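Local coordinates for protein intimin (Escherichia coli, PDB 6TPL) that probably serves bacterial cell adhesion, its two Ig-like juncture domains adopting an extended conformation that restrains the passenger's reach, at residues Lys13-Ile24 and Val96-Thr107; Leu168-Val178 and Lys190-Thr198. All coordinates share one frame; numbering follows the deposited sequence.

Interaction 1 (Lys13-Ile24 and Val96-Thr107); sequences KTSAKADGTEAI and VIFVDQTKASIT. With MG (magnesium ion), chain E.
S15, A16 and K17 lie alongside I97, F98 and V99 as a short parallel ladder, the strand axes 23° apart. Four backbone bonds zip it together in the staggered parallel pattern: I97 N to T14 O, A16 N to I97 O, V99 N to A16 O and A18 N to V99 O. Just before the ladder, T14 O takes a second donor, a water that also donates a hydrogen bond to T107 O and so links this edge to the first strand of the next domain.

F98 has the largest share of the packing. Its CB rests 3.9 Å from A18 CB, and with CG opposite the carbonyl carbon (chi1 -66°) the ring lies across A16 toward I24. CD1 meets K17 O at 3.6 Å, the oxygen lying in the ring plane at its edge. One atom further, CE1 touches A16 CB at 3.8 Å, and CZ ends 3.9 Å from I24 CD1, which approaches obliquely. That same methyl meets V96 CG2 tip to tip at 3.6 Å. L70 and V78 add to the surroundings of the ring.

Along the edge of strand 15-17 turned away from 96-99, E22 ties the returning chain to the strand. Its chain is extended, and OE1 binds the magnesium at 2.0 Å, three waters being further ligands. K13 NZ reaches OE1 from the anti side at 3.0 Å and also bonds to A23 O. OE2 accepts K17 N at 2.7 Å from above the carboxylate plane, so both oxygens are gripped and the carboxylate can hardly turn. D19 OD1 tightens the bend with an Asx turn.

Parallel pairing of an N-terminal edge strand with the domain's last strand is a hallmark of many Ig-like sandwiches, seen here in a bacterial Ig-like domain of group 1.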
loop_
_atom_site.group_PDB
_atom_site.type_symbol
_atom_site.label_atom_id
_atom_site.label_comp_id
_atom_site.label_asym_id
_atom_site.label_seq_id
_atom_site.Cartn_x
_atom_site.Cartn_y
_atom_site.Cartn_z
ATOM N N LYS A 13 -10.428 0.006 -0.130
ATOM C CA LYS A 13 -10.097 1.272 0.503
ATOM C C LYS A 13 -8.594 1.311 0.738
ATOM O O LYS A 13 -7.962 0.268 0.916
ATOM C CB LYS A 13 -10.813 1.443 1.845
ATOM C CG LYS A 13 -12.314 1.210 1.855
ATOM C CD LYS A 13 -12.742 0.898 3.294
ATOM C CE LYS A 13 -14.241 1.008 3.517
ATOM N NZ LYS A 13 -14.610 0.707 4.935
ATOM N N THR A 14 -8.027 2.519 0.765
ATOM C CA THR A 14 -6.634 2.659 1.168
ATOM C C THR A 14 -6.472 2.834 2.673
ATOM O O THR A 14 -5.373 2.622 3.194
ATOM C CB THR A 14 -5.974 3.845 0.461
ATOM O OG1 THR A 14 -6.731 5.039 0.695
ATOM C CG2 THR A 14 -5.885 3.584 -1.032
ATOM N N SER A 15 -7.535 3.201 3.386
ATOM C CA SER A 15 -7.431 3.435 4.820
ATOM C C SER A 15 -8.785 3.234 5.484
ATOM O O SER A 15 -9.828 3.204 4.829
ATOM C CB SER A 15 -6.908 4.846 5.115
ATOM O OG SER A 15 -7.908 5.818 4.857
ATOM N N ALA A 16 -8.744 3.099 6.806
ATOM C CA ALA A 16 -9.949 2.930 7.604
ATOM C C ALA A 16 -9.681 3.447 9.009
ATOM O O ALA A 16 -8.536 3.691 9.395
ATOM C CB ALA A 16 -10.399 1.467 7.660
ATOM N N LYS A 17 -10.758 3.605 9.774
ATOM C CA LYS A 17 -10.635 4.036 11.158
ATOM C C LYS A 17 -10.022 2.926 12.000
ATOM O O LYS A 17 -10.310 1.741 11.802
ATOM C CB LYS A 17 -12.001 4.425 11.720
ATOM C CG LYS A 17 -12.553 5.738 11.188
ATOM C CD LYS A 17 -13.928 6.039 11.770
ATOM C CE LYS A 17 -15.042 5.466 10.903
ATOM N NZ LYS A 17 -15.126 6.150 9.579
ATOM N N ALA A 18 -9.164 3.322 12.943
ATOM C CA ALA A 18 -8.501 2.376 13.833
ATOM C C ALA A 18 -9.397 2.086 15.028
ATOM O O ALA A 18 -8.937 2.122 16.174
ATOM C CB ALA A 18 -7.153 2.908 14.318
ATOM N N ASP A 19 -10.678 1.818 14.780
ATOM C CA ASP A 19 -11.652 1.537 15.829
ATOM C C ASP A 19 -11.948 0.054 15.984
ATOM O O ASP A 19 -12.763 -0.318 16.835
ATOM C CB ASP A 19 -12.958 2.284 15.540
ATOM C CG ASP A 19 -13.564 1.905 14.197
ATOM O OD1 ASP A 19 -13.055 0.968 13.546
ATOM O OD2 ASP A 19 -14.553 2.550 13.788
ATOM N N GLY A 20 -11.313 -0.797 15.183
ATOM C CA GLY A 20 -11.618 -2.211 15.200
ATOM C C GLY A 20 -12.947 -2.575 14.590
ATOM O O GLY A 20 -13.354 -3.737 14.674
ATOM N N THR A 21 -13.638 -1.619 13.973
ATOM C CA THR A 21 -14.960 -1.857 13.409
ATOM C C THR A 21 -14.993 -1.679 11.900
ATOM O O THR A 21 -15.479 -2.565 11.189
ATOM C CB THR A 21 -15.989 -0.923 14.069
ATOM O OG1 THR A 21 -16.050 -1.186 15.477
ATOM C CG2 THR A 21 -17.365 -1.130 13.453
ATOM N N GLU A 22 -14.496 -0.559 11.383
ATOM C CA GLU A 22 -14.486 -0.359 9.939
ATOM C C GLU A 22 -13.607 -1.413 9.281
ATOM O O GLU A 22 -12.504 -1.701 9.756
ATOM C CB GLU A 22 -13.984 1.039 9.580
ATOM C CG GLU A 22 -14.033 1.311 8.084
ATOM C CD GLU A 22 -13.683 2.741 7.725
ATOM O OE1 GLU A 22 -13.862 3.118 6.547
ATOM O OE2 GLU A 22 -13.232 3.487 8.617
ATOM N N ALA A 23 -14.095 -1.988 8.186
ATOM C CA ALA A 23 -13.412 -3.078 7.510
ATOM C C ALA A 23 -12.823 -2.604 6.189
ATOM O O ALA A 23 -13.443 -1.818 5.464
ATOM C CB ALA A 23 -14.363 -4.249 7.258
ATOM N N ILE A 24 -11.613 -3.073 5.894
ATOM C CA ILE A 24 -11.030 -3.002 4.559
ATOM C C ILE A 24 -11.180 -4.379 3.923
ATOM O O ILE A 24 -10.732 -5.382 4.490
ATOM C CB ILE A 24 -9.555 -2.576 4.608
ATOM C CG1 ILE A 24 -9.422 -1.188 5.249
ATOM C CG2 ILE A 24 -8.964 -2.555 3.211
ATOM C CD1 ILE A 24 -7.996 -0.681 5.324
ATOM N N VAL A 96 -2.040 -0.660 3.579
ATOM C CA VAL A 96 -3.169 0.189 3.938
ATOM C C VAL A 96 -2.859 0.798 5.301
ATOM O O VAL A 96 -1.946 0.365 6.000
ATOM C CB VAL A 96 -4.508 -0.572 3.967
ATOM C CG1 VAL A 96 -4.780 -1.214 2.614
ATOM C CG2 VAL A 96 -4.523 -1.605 5.089
ATOM N N ILE A 97 -3.634 1.811 5.677
ATOM C CA ILE A 97 -3.403 2.542 6.916
ATOM C C ILE A 97 -4.699 2.609 7.714
ATOM O O ILE A 97 -5.771 2.874 7.160
ATOM C CB ILE A 97 -2.884 3.970 6.653
ATOM C CG1 ILE A 97 -1.494 3.937 6.017
ATOM C CG2 ILE A 97 -2.865 4.770 7.947
ATOM C CD1 ILE A 97 -1.028 5.285 5.504
ATOM N N PHE A 98 -4.591 2.399 9.023
ATOM C CA PHE A 98 -5.663 2.670 9.972
ATOM C C PHE A 98 -5.317 3.935 10.743
ATOM O O PHE A 98 -4.184 4.093 11.210
ATOM C CB PHE A 98 -5.861 1.485 10.911
ATOM C CG PHE A 98 -6.356 0.257 10.213
ATOM C CD1 PHE A 98 -7.713 0.029 10.073
ATOM C CD2 PHE A 98 -5.468 -0.659 9.682
ATOM C CE1 PHE A 98 -8.180 -1.097 9.426
ATOM C CE2 PHE A 98 -5.926 -1.790 9.037
ATOM C CZ PHE A 98 -7.282 -2.007 8.907
ATOM N N VAL A 99 -6.275 4.845 10.843
ATOM C CA VAL A 99 -6.002 6.177 11.360
ATOM C C VAL A 99 -6.882 6.452 12.568
ATOM O O VAL A 99 -7.967 5.880 12.727
ATOM C CB VAL A 99 -6.224 7.270 10.290
ATOM C CG1 VAL A 99 -5.211 7.150 9.166
ATOM C CG2 VAL A 99 -7.655 7.195 9.754
ATOM N N ASP A 100 -6.388 7.340 13.427
ATOM C CA ASP A 100 -7.202 8.016 14.429
ATOM C C ASP A 100 -7.956 9.138 13.725
ATOM O O ASP A 100 -7.351 10.124 13.293
ATOM C CB ASP A 100 -6.324 8.556 15.554
ATOM C CG ASP A 100 -7.124 9.259 16.637
ATOM O OD1 ASP A 100 -8.263 9.695 16.360
ATOM O OD2 ASP A 100 -6.615 9.383 17.766
ATOM N N GLN A 101 -9.276 8.989 13.603
ATOM C CA GLN A 101 -10.062 9.945 12.834
ATOM C C GLN A 101 -9.997 11.350 13.415
ATOM O O GLN A 101 -10.293 12.313 12.701
ATOM C CB GLN A 101 -11.517 9.487 12.763
ATOM C CG GLN A 101 -12.198 9.421 14.120
ATOM C CD GLN A 101 -13.554 8.751 14.069
ATOM O OE1 GLN A 101 -13.799 7.769 14.770
ATOM N NE2 GLN A 101 -14.447 9.282 13.245
ATOM N N THR A 102 -9.630 11.498 14.689
ATOM C CA THR A 102 -9.609 12.829 15.278
ATOM C C THR A 102 -8.336 13.598 14.953
ATOM O O THR A 102 -8.264 14.791 15.268
ATOM C CB THR A 102 -9.764 12.767 16.803
ATOM O OG1 THR A 102 -8.598 12.169 17.384
ATOM C CG2 THR A 102 -11.006 11.981 17.190
ATOM N N LYS A 103 -7.341 12.965 14.335
ATOM C CA LYS A 103 -6.041 13.589 14.122
ATOM C C LYS A 103 -5.676 13.594 12.643
ATOM O O LYS A 103 -5.872 12.598 11.940
ATOM C CB LYS A 103 -4.943 12.860 14.909
ATOM C CG LYS A 103 -5.142 12.850 16.410
ATOM C CD LYS A 103 -4.168 11.896 17.087
ATOM C CE LYS A 103 -2.747 12.440 17.098
ATOM N NZ LYS A 103 -1.806 11.477 17.740
ATOM N N ALA A 104 -5.130 14.723 12.182
ATOM C CA ALA A 104 -4.606 14.832 10.823
ATOM C C ALA A 104 -3.554 13.753 10.593
ATOM O O ALA A 104 -2.466 13.804 11.174
ATOM C CB ALA A 104 -4.024 16.228 10.570
ATOM N N SER A 105 -3.874 12.762 9.758
ATOM C CA SER A 105 -3.013 11.606 9.553
ATOM C C SER A 105 -2.871 11.317 8.066
ATOM O O SER A 105 -3.803 11.523 7.286
ATOM C CB SER A 105 -3.572 10.347 10.252
ATOM O OG SER A 105 -4.017 10.622 11.568
ATOM N N ILE A 106 -1.697 10.818 7.681
ATOM C CA ILE A 106 -1.530 10.282 6.338
ATOM C C ILE A 106 -2.447 9.077 6.168
ATOM O O ILE A 106 -2.455 8.159 6.997
ATOM C CB ILE A 106 -0.071 9.887 6.079
ATOM C CG1 ILE A 106 0.822 11.120 6.069
ATOM C CG2 ILE A 106 0.038 9.161 4.750
ATOM C CD1 ILE A 106 2.308 10.816 6.043
ATOM N N THR A 107 -3.229 9.077 5.091
ATOM C CA THR A 107 -4.113 7.962 4.782
ATOM C C THR A 107 -3.650 7.143 3.591
ATOM O O THR A 107 -4.099 6.002 3.436
ATOM C CB THR A 107 -5.542 8.460 4.510
ATOM O OG1 THR A 107 -5.526 9.393 3.427
ATOM C CG2 THR A 107 -6.121 9.113 5.756
HETATM MG MG MG E . -13.958 4.434 5.080
HETATM O O HOH W 1 -2.982 3.634 2.452
HETATM O O HOH W 2 -14.305 6.726 4.455
HETATM O O HOH W 3 -11.708 4.454 4.227
HETATM O O HOH W 4 -14.856 4.349 2.675
#

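Interaction 2 (Leu168-Val178 and Lys190-Thr198); sequences LTSTTPGKSLV and KAPEVEFFT
Strands 174-176 and 194-197 run antiparallel, their axes at 148°, with G174-F196 and S176-V194 as hydrogen-bonded pairs and K175-E195 as the non-hydrogen-bonded pair between them. G174 has a phi of 145°, where a CB would jam against the preceding carbonyl. Past the ladder, a water bonded to S176 O, V178 N and P192 O fills in before A191 N bonds to V178 O.

On the inner face the F196 ring dominates. With its CG swung away from the carbonyl carbon, it reaches under the end of strand 168-169 and the loop that follows, where S170 CB sits over the ring centre, 3.7 Å from the centroid, as a CH-pi contact. L168 CD2 comes to the ring edge, 3.7 Å from CE1, and S176 CB lies near the same edge. S170 OG, meanwhile, bonds to T172 O on a lone pair, bracing the loop. A serine in place of F196 would probably leave S170 CB and L168 CD2 facing a gap and the loop less firmly seated.

The other face is polar. K175 crosses both acids: its CD lies 3.5 Å from E193 OE1, and bending at its last torsion brings NZ to E195 OE2 at 3.0 Å, from above the carboxylate plane. E193 OE1 stays 4.4 Å from NZ, too far for a salt bridge, though it probably adds to the negative field around the ammonium. The antiparallel pair thus probably depends on close fit around buried F196, while the more exposed K175-E195 bridge is likely to add less.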
loop_
_atom_site.group_PDB
_atom_site.type_symbol
_atom_site.label_atom_id
_atom_site.label_comp_id
_atom_site.label_asym_id
_atom_site.label_seq_id
_atom_site.Cartn_x
_atom_site.Cartn_y
_atom_site.Cartn_z
ATOM N N LEU A 168 11.299 11.719 -7.124
ATOM C CA LEU A 168 12.545 11.070 -6.740
ATOM C C LEU A 168 13.303 10.671 -7.995
ATOM O O LEU A 168 12.747 10.003 -8.876
ATOM C CB LEU A 168 12.280 9.835 -5.874
ATOM C CG LEU A 168 13.499 9.026 -5.407
ATOM C CD1 LEU A 168 14.202 9.773 -4.283
ATOM C CD2 LEU A 168 13.082 7.629 -4.977
ATOM N N THR A 169 14.563 11.088 -8.078
ATOM C CA THR A 169 15.477 10.630 -9.115
ATOM C C THR A 169 16.686 9.974 -8.462
ATOM O O THR A 169 16.907 10.086 -7.255
ATOM C CB THR A 169 15.938 11.782 -10.019
ATOM O OG1 THR A 169 16.593 12.781 -9.224
ATOM C CG2 THR A 169 14.758 12.391 -10.749
ATOM N N SER A 170 17.488 9.287 -9.271
ATOM C CA SER A 170 18.715 8.691 -8.764
ATOM C C SER A 170 19.725 8.559 -9.894
ATOM O O SER A 170 19.384 8.147 -11.007
ATOM C CB SER A 170 18.466 7.320 -8.126
ATOM O OG SER A 170 19.671 6.761 -7.610
ATOM N N THR A 171 20.972 8.915 -9.593
ATOM C CA THR A 171 22.081 8.711 -10.512
ATOM C C THR A 171 22.757 7.356 -10.330
ATOM O O THR A 171 23.679 7.038 -11.084
ATOM C CB THR A 171 23.130 9.818 -10.351
ATOM O OG1 THR A 171 23.651 9.811 -9.017
ATOM C CG2 THR A 171 22.522 11.181 -10.641
ATOM N N THR A 172 22.333 6.555 -9.354
ATOM C CA THR A 172 22.887 5.223 -9.160
ATOM C C THR A 172 21.762 4.211 -9.021
ATOM O O THR A 172 20.671 4.543 -8.540
ATOM C CB THR A 172 23.790 5.154 -7.915
ATOM O OG1 THR A 172 22.998 5.313 -6.727
ATOM C CG2 THR A 172 24.848 6.241 -7.956
ATOM N N PRO A 173 21.994 2.967 -9.432
ATOM C CA PRO A 173 20.937 1.954 -9.380
ATOM C C PRO A 173 20.743 1.396 -7.979
ATOM O O PRO A 173 21.630 1.450 -7.125
ATOM C CB PRO A 173 21.450 0.862 -10.327
ATOM C CG PRO A 173 22.956 0.952 -10.186
ATOM C CD PRO A 173 23.258 2.426 -9.968
ATOM N N GLY A 174 19.562 0.843 -7.762
ATOM C CA GLY A 174 19.270 0.159 -6.515
ATOM C C GLY A 174 17.831 0.350 -6.101
ATOM O O GLY A 174 17.075 1.115 -6.699
ATOM N N LYS A 175 17.456 -0.385 -5.050
ATOM C CA LYS A 175 16.132 -0.261 -4.468
ATOM C C LYS A 175 16.072 0.978 -3.590
ATOM O O LYS A 175 17.039 1.319 -2.906
ATOM C CB LYS A 175 15.782 -1.497 -3.644
ATOM C CG LYS A 175 15.710 -2.774 -4.471
ATOM C CD LYS A 175 15.129 -3.932 -3.676
ATOM C CE LYS A 175 15.025 -5.195 -4.524
ATOM N NZ LYS A 175 14.071 -5.043 -5.660
ATOM N N SER A 176 14.938 1.674 -3.636
ATOM C CA SER A 176 14.742 2.877 -2.840
ATOM C C SER A 176 13.430 2.786 -2.077
ATOM O O SER A 176 12.392 2.412 -2.636
ATOM C CB SER A 176 14.747 4.152 -3.702
ATOM O OG SER A 176 14.521 5.298 -2.901
ATOM N N LEU A 177 13.487 3.138 -0.795
ATOM C CA LEU A 177 12.314 3.170 0.069
ATOM C C LEU A 177 12.085 4.605 0.517
ATOM O O LEU A 177 12.909 5.173 1.242
ATOM C CB LEU A 177 12.488 2.244 1.271
ATOM C CG LEU A 177 11.324 2.234 2.267
ATOM C CD1 LEU A 177 10.013 1.931 1.558
ATOM C CD2 LEU A 177 11.591 1.227 3.375
ATOM N N VAL A 178 10.972 5.183 0.086
ATOM C CA VAL A 178 10.557 6.508 0.522
ATOM C C VAL A 178 9.624 6.357 1.714
ATOM O O VAL A 178 8.763 5.475 1.741
ATOM C CB VAL A 178 9.876 7.275 -0.627
ATOM C CG1 VAL A 178 9.141 8.490 -0.092
ATOM C CG2 VAL A 178 10.903 7.705 -1.670
ATOM N N LYS A 190 5.458 4.036 5.065
ATOM C CA LYS A 190 6.366 3.552 4.033
ATOM C C LYS A 190 5.650 3.509 2.689
ATOM O O LYS A 190 4.524 3.005 2.594
ATOM C CB LYS A 190 6.892 2.156 4.377
ATOM C CG LYS A 190 7.569 2.049 5.728
ATOM C CD LYS A 190 8.813 2.907 5.775
ATOM C CE LYS A 190 9.489 2.835 7.131
ATOM N NZ LYS A 190 10.718 3.677 7.180
ATOM N N ALA A 191 6.305 4.030 1.659
ATOM C CA ALA A 191 5.818 3.894 0.297
ATOM C C ALA A 191 6.169 2.512 -0.243
ATOM O O ALA A 191 7.003 1.805 0.332
ATOM C CB ALA A 191 6.433 4.974 -0.589
ATOM N N PRO A 192 5.547 2.095 -1.346
ATOM C CA PRO A 192 6.037 0.901 -2.043
ATOM C C PRO A 192 7.517 1.055 -2.370
ATOM O O PRO A 192 7.976 2.139 -2.738
ATOM C CB PRO A 192 5.183 0.845 -3.315
ATOM C CG PRO A 192 3.959 1.672 -3.014
ATOM C CD PRO A 192 4.409 2.733 -2.041
ATOM N N GLU A 193 8.268 -0.027 -2.208
ATOM C CA GLU A 193 9.654 -0.032 -2.652
ATOM C C GLU A 193 9.704 0.118 -4.169
ATOM O O GLU A 193 8.855 -0.410 -4.889
ATOM C CB GLU A 193 10.343 -1.325 -2.214
ATOM C CG GLU A 193 11.848 -1.303 -2.348
ATOM C CD GLU A 193 12.500 -2.492 -1.674
ATOM O OE1 GLU A 193 12.085 -3.634 -1.958
ATOM O OE2 GLU A 193 13.416 -2.280 -0.854
ATOM N N VAL A 194 10.684 0.879 -4.652
ATOM C CA VAL A 194 10.925 1.044 -6.080
ATOM C C VAL A 194 12.375 0.676 -6.360
ATOM O O VAL A 194 13.169 0.453 -5.445
ATOM C CB VAL A 194 10.622 2.476 -6.563
ATOM C CG1 VAL A 194 9.180 2.852 -6.232
ATOM C CG2 VAL A 194 11.607 3.468 -5.948
ATOM N N GLU A 195 12.722 0.618 -7.648
ATOM C CA GLU A 195 14.085 0.272 -8.032
ATOM C C GLU A 195 14.538 1.071 -9.246
ATOM O O GLU A 195 13.809 1.189 -10.237
ATOM C CB GLU A 195 14.211 -1.232 -8.309
ATOM C CG GLU A 195 15.644 -1.674 -8.585
ATOM C CD GLU A 195 15.867 -3.167 -8.410
ATOM O OE1 GLU A 195 17.041 -3.592 -8.410
ATOM O OE2 GLU A 195 14.877 -3.914 -8.272
ATOM N N PHE A 196 15.752 1.612 -9.155
ATOM C CA PHE A 196 16.395 2.316 -10.256
ATOM C C PHE A 196 17.397 1.393 -10.936
ATOM O O PHE A 196 18.104 0.631 -10.268
ATOM C CB PHE A 196 17.093 3.580 -9.754
ATOM C CG PHE A 196 16.148 4.645 -9.284
ATOM C CD1 PHE A 196 15.604 4.601 -8.010
ATOM C CD2 PHE A 196 15.813 5.696 -10.115
ATOM C CE1 PHE A 196 14.739 5.584 -7.585
ATOM C CE2 PHE A 196 14.951 6.680 -9.698
ATOM C CZ PHE A 196 14.412 6.627 -8.433
ATOM N N PHE A 197 17.455 1.466 -12.267
ATOM C CA PHE A 197 18.354 0.646 -13.063
ATOM C C PHE A 197 19.156 1.536 -13.998
ATOM O O PHE A 197 18.616 2.477 -14.584
ATOM C CB PHE A 197 17.581 -0.395 -13.904
ATOM C CG PHE A 197 16.782 -1.377 -13.095
ATOM C CD1 PHE A 197 17.349 -2.568 -12.668
ATOM C CD2 PHE A 197 15.457 -1.119 -12.784
ATOM C CE1 PHE A 197 16.611 -3.477 -11.932
ATOM C CE2 PHE A 197 14.715 -2.023 -12.049
ATOM C CZ PHE A 197 15.291 -3.206 -11.627
ATOM N N THR A 198 20.438 1.222 -14.154
ATOM C CA THR A 198 21.292 1.959 -15.092
ATOM C C THR A 198 20.865 1.661 -16.528
ATOM O O THR A 198 20.419 0.561 -16.849
ATOM C CB THR A 198 22.779 1.603 -14.928
ATOM O OG1 THR A 198 23.227 1.969 -13.618
ATOM C CG2 THR A 198 23.617 2.325 -15.973
HETATM O O HOH W 5 23.301 4.669 -13.299
HETATM O O HOH W 6 9.963 3.889 -2.467
#

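In the fold
From the N terminus, strand 5-11 leads to segment 13-24, whose partner, 96-99, comes only after nearly all of the first domain; interaction 1 closes that 71-residue loop. The D100-K103 turn then carries the chain straight into strand 105-111 of the second domain. Interaction 2 comes later, in series, closing a short loop of 11 residues near the C terminus. Neither contact encloses the other; their centres are 28 Å apart on opposite sides of the chain's centre. Both nonetheless reach one sheet, since 105-111 and 163-169 each pair with 124-132. Strand 115-117 lies parallel to 194-197, echoing in the second domain the pairing of interaction 1.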